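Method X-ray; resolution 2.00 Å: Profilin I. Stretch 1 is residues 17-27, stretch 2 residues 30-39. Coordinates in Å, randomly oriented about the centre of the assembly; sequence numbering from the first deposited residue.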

# COMPACT_ATOMS: atom_id res chain seq x y z
N THR A 17 -9.17 -4.32 -3.16
CA THR A 17 -9.67 -4.15 -4.49
C THR A 17 -8.59 -4.07 -5.54
O THR A 17 -8.80 -4.65 -6.62
CB THR A 17 -10.58 -2.84 -4.61
OG1 THR A 17 -11.84 -3.23 -3.95
CG2 THR A 17 -10.87 -2.39 -6.05
N GLN A 18 -7.56 -3.28 -5.29
CA GLN A 18 -6.41 -3.03 -6.16
C GLN A 18 -5.15 -3.11 -5.25
O GLN A 18 -5.26 -2.55 -4.13
CB GLN A 18 -6.43 -1.57 -6.69
CG GLN A 18 -7.71 -1.24 -7.45
CD GLN A 18 -7.78 0.12 -8.05
OE1 GLN A 18 -7.58 0.31 -9.26
NE2 GLN A 18 -8.05 1.11 -7.24
N ALA A 19 -4.12 -3.73 -5.75
CA ALA A 19 -2.84 -3.86 -4.94
C ALA A 19 -1.62 -3.74 -5.82
O ALA A 19 -1.55 -4.07 -7.02
CB ALA A 19 -2.88 -5.16 -4.16
N ALA A 20 -0.57 -3.20 -5.25
CA ALA A 20 0.72 -3.09 -5.98
C ALA A 20 1.83 -3.45 -4.96
O ALA A 20 1.53 -3.41 -3.76
CB ALA A 20 0.96 -1.73 -6.58
N ILE A 21 2.98 -3.80 -5.50
CA ILE A 21 4.16 -4.11 -4.69
C ILE A 21 5.31 -3.25 -5.23
O ILE A 21 5.63 -3.37 -6.44
CB ILE A 21 4.59 -5.59 -4.56
CG1 ILE A 21 3.72 -6.41 -3.58
CG2 ILE A 21 6.07 -5.59 -4.04
CD1 ILE A 21 4.02 -7.94 -3.73
N LEU A 22 5.77 -2.37 -4.35
CA LEU A 22 6.90 -1.53 -4.79
C LEU A 22 8.26 -1.84 -4.14
O LEU A 22 8.41 -2.46 -3.09
CB LEU A 22 6.58 -0.08 -4.42
CG LEU A 22 5.57 0.81 -5.06
CD1 LEU A 22 4.32 0.08 -5.45
CD2 LEU A 22 5.35 1.93 -4.04
N GLY A 23 9.25 -1.24 -4.78
CA GLY A 23 10.65 -1.20 -4.39
C GLY A 23 10.81 0.11 -3.58
O GLY A 23 10.05 1.06 -3.70
N LEU A 24 11.85 0.12 -2.75
CA LEU A 24 12.20 1.27 -1.89
C LEU A 24 12.67 2.41 -2.74
O LEU A 24 12.77 3.55 -2.20
CB LEU A 24 13.10 0.79 -0.73
CG LEU A 24 12.52 -0.10 0.36
CD1 LEU A 24 13.55 -0.33 1.48
CD2 LEU A 24 11.30 0.54 0.98
N ASP A 25 12.90 2.17 -4.02
CA ASP A 25 13.25 3.32 -4.91
C ASP A 25 11.94 3.94 -5.47
O ASP A 25 12.04 4.87 -6.27
CB ASP A 25 14.12 2.93 -6.07
CG ASP A 25 13.56 1.79 -6.91
OD1 ASP A 25 12.67 1.09 -6.47
OD2 ASP A 25 14.07 1.66 -8.03
N GLY A 26 10.81 3.32 -5.08
CA GLY A 26 9.49 3.74 -5.54
C GLY A 26 9.00 3.16 -6.88
O GLY A 26 7.92 3.57 -7.31
N ASN A 27 9.72 2.29 -7.52
CA ASN A 27 9.38 1.62 -8.77
C ASN A 27 8.53 0.41 -8.44
O ASN A 27 8.73 -0.29 -7.44
CB ASN A 27 10.55 1.36 -9.70
CG ASN A 27 11.07 2.70 -10.27
OD1 ASN A 27 10.28 3.56 -10.74
ND2 ASN A 27 12.37 2.93 -10.23
N ALA A 30 5.13 -5.25 -9.24
CA ALA A 30 3.94 -5.89 -9.78
C ALA A 30 2.71 -5.07 -9.35
O ALA A 30 2.68 -4.45 -8.26
CB ALA A 30 3.88 -7.33 -9.28
N THR A 31 1.70 -5.09 -10.27
CA THR A 31 0.45 -4.33 -9.98
C THR A 31 -0.81 -5.04 -10.41
O THR A 31 -0.72 -5.79 -11.38
CB THR A 31 0.67 -2.88 -10.61
OG1 THR A 31 -0.23 -2.01 -9.89
CG2 THR A 31 0.73 -2.84 -12.09
N SER A 32 -1.96 -4.78 -9.76
CA SER A 32 -3.25 -5.39 -10.19
C SER A 32 -3.68 -4.69 -11.48
O SER A 32 -3.45 -3.46 -11.59
CB SER A 32 -4.33 -5.43 -9.15
OG SER A 32 -4.52 -4.14 -8.60
N ALA A 33 -4.19 -5.46 -12.42
CA ALA A 33 -4.59 -4.95 -13.78
C ALA A 33 -5.32 -3.63 -13.63
O ALA A 33 -6.27 -3.56 -12.81
CB ALA A 33 -5.39 -6.04 -14.51
N GLY A 34 -4.91 -2.57 -14.32
CA GLY A 34 -5.56 -1.28 -14.16
C GLY A 34 -5.19 -0.45 -12.98
O GLY A 34 -5.63 0.74 -12.89
N PHE A 35 -4.45 -0.94 -11.98
CA PHE A 35 -4.01 -0.08 -10.84
C PHE A 35 -2.63 0.52 -11.17
O PHE A 35 -1.69 -0.18 -11.54
CB PHE A 35 -4.08 -0.81 -9.54
CG PHE A 35 -3.62 -0.05 -8.33
CD1 PHE A 35 -4.16 1.20 -8.04
CD2 PHE A 35 -2.63 -0.55 -7.50
CE1 PHE A 35 -3.83 1.90 -6.90
CE2 PHE A 35 -2.28 0.12 -6.30
CZ PHE A 35 -2.92 1.35 -6.00
N ALA A 36 -2.46 1.84 -11.13
CA ALA A 36 -1.20 2.46 -11.44
C ALA A 36 -0.64 3.48 -10.44
O ALA A 36 -1.12 4.62 -10.35
CB ALA A 36 -1.17 3.04 -12.86
N VAL A 37 0.39 3.09 -9.75
CA VAL A 37 1.13 3.94 -8.79
C VAL A 37 2.30 4.51 -9.63
O VAL A 37 3.11 3.76 -10.20
CB VAL A 37 1.63 3.26 -7.53
CG1 VAL A 37 2.61 4.17 -6.79
CG2 VAL A 37 0.52 2.84 -6.59
N THR A 38 2.31 5.82 -9.77
CA THR A 38 3.43 6.34 -10.62
C THR A 38 4.71 6.36 -9.82
O THR A 38 4.70 6.22 -8.56
CB THR A 38 2.97 7.65 -11.35
OG1 THR A 38 2.91 8.73 -10.38
CG2 THR A 38 1.54 7.41 -11.92
N PRO A 39 5.79 6.52 -10.58
CA PRO A 39 7.14 6.60 -10.00
C PRO A 39 7.13 7.68 -8.91
O PRO A 39 7.49 7.47 -7.75
CB PRO A 39 8.00 7.08 -11.17
CG PRO A 39 7.29 6.51 -12.38
CD PRO A 39 5.81 6.71 -12.03
O HOH W 1 5.45 3.02 -8.92

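The two stretches of profilin meet as a short antiparallel pairing that gives way to side-chain packing, and together they bury 529 Å². Gln18, Phe35 and Ala30 lose the most area to the opposing stretch, and they mark out the contact: Ala30 belongs to the backbone ladder, while Gln18 and Phe35 form its main side-chain pairing.

Ala30 faces Ile21 in a hydrogen-bonded antiparallel pair, with their CA atoms 5.4 Å apart. Ile21 N donates to Ala30 O at 2.9 Å, whereas the return bond from Ala30 N to Ile21 O is weak at 3.4 Å. One residue along, Ala20 and Thr31 form the non-hydrogen-bonded pair, and their CA atoms approach to 4.2 Å. Here the backbones are close enough for CA-H...O contacts, from Ala20 CA to Ala30 O (3.3 Å) and from Thr31 CA to Ala19 O (3.6 Å). The side chains of Ala20 and Thr31 share one face of the sheet, Ala20 CB lying 3.5 Å from Thr31 OG1; those of Ile21 and Ala30 lie on the other.

At Ser32 the pairing continues in altered form. Ser32 N donates to Ala19 O at 2.9 Å, but the amide of Ala19 is met by a side chain: Ala19 N donates to Ser32 OG, also at 2.9 Å. The p rotamer of Ser32 and its CB, directed toward stretch 1, let the hydroxyl serve as acceptor.

Beyond Ser32 the chain reverses in a type II turn ending at Phe35, closed by a 2.7 Å bond from Phe35 N to Ser32 O. Gly34 occupies the turn with a positive phi; a CB at these backbone angles would be jammed against the preceding carbonyl oxygen. Thr31 OG1 donates to Phe35 O at 2.9 Å, tying the turn back to the strand. Phe35 points toward stretch 1, and Gln18 CB sits over one face of its ring, 3.9 Å from the centroid and 23° off the normal, a CH-pi contact in which an aliphatic carbon of a polar side chain meets the aromatic cloud. Ala19 O lies at the ring edge, 3.7 Å from Phe35 CD2, where the ring hydrogens carry partial positive charge. Ala20 CB adds an apolar contact at 3.7 Å from Phe35 CE2.

Farther along, direct contacts thin out. Leu22 CD2 just reaches Val37 CG1 at 4.5 Å, and a water bridges the backbones, donating to Gly26 O (3.0 Å) and Val37 O (2.8 Å).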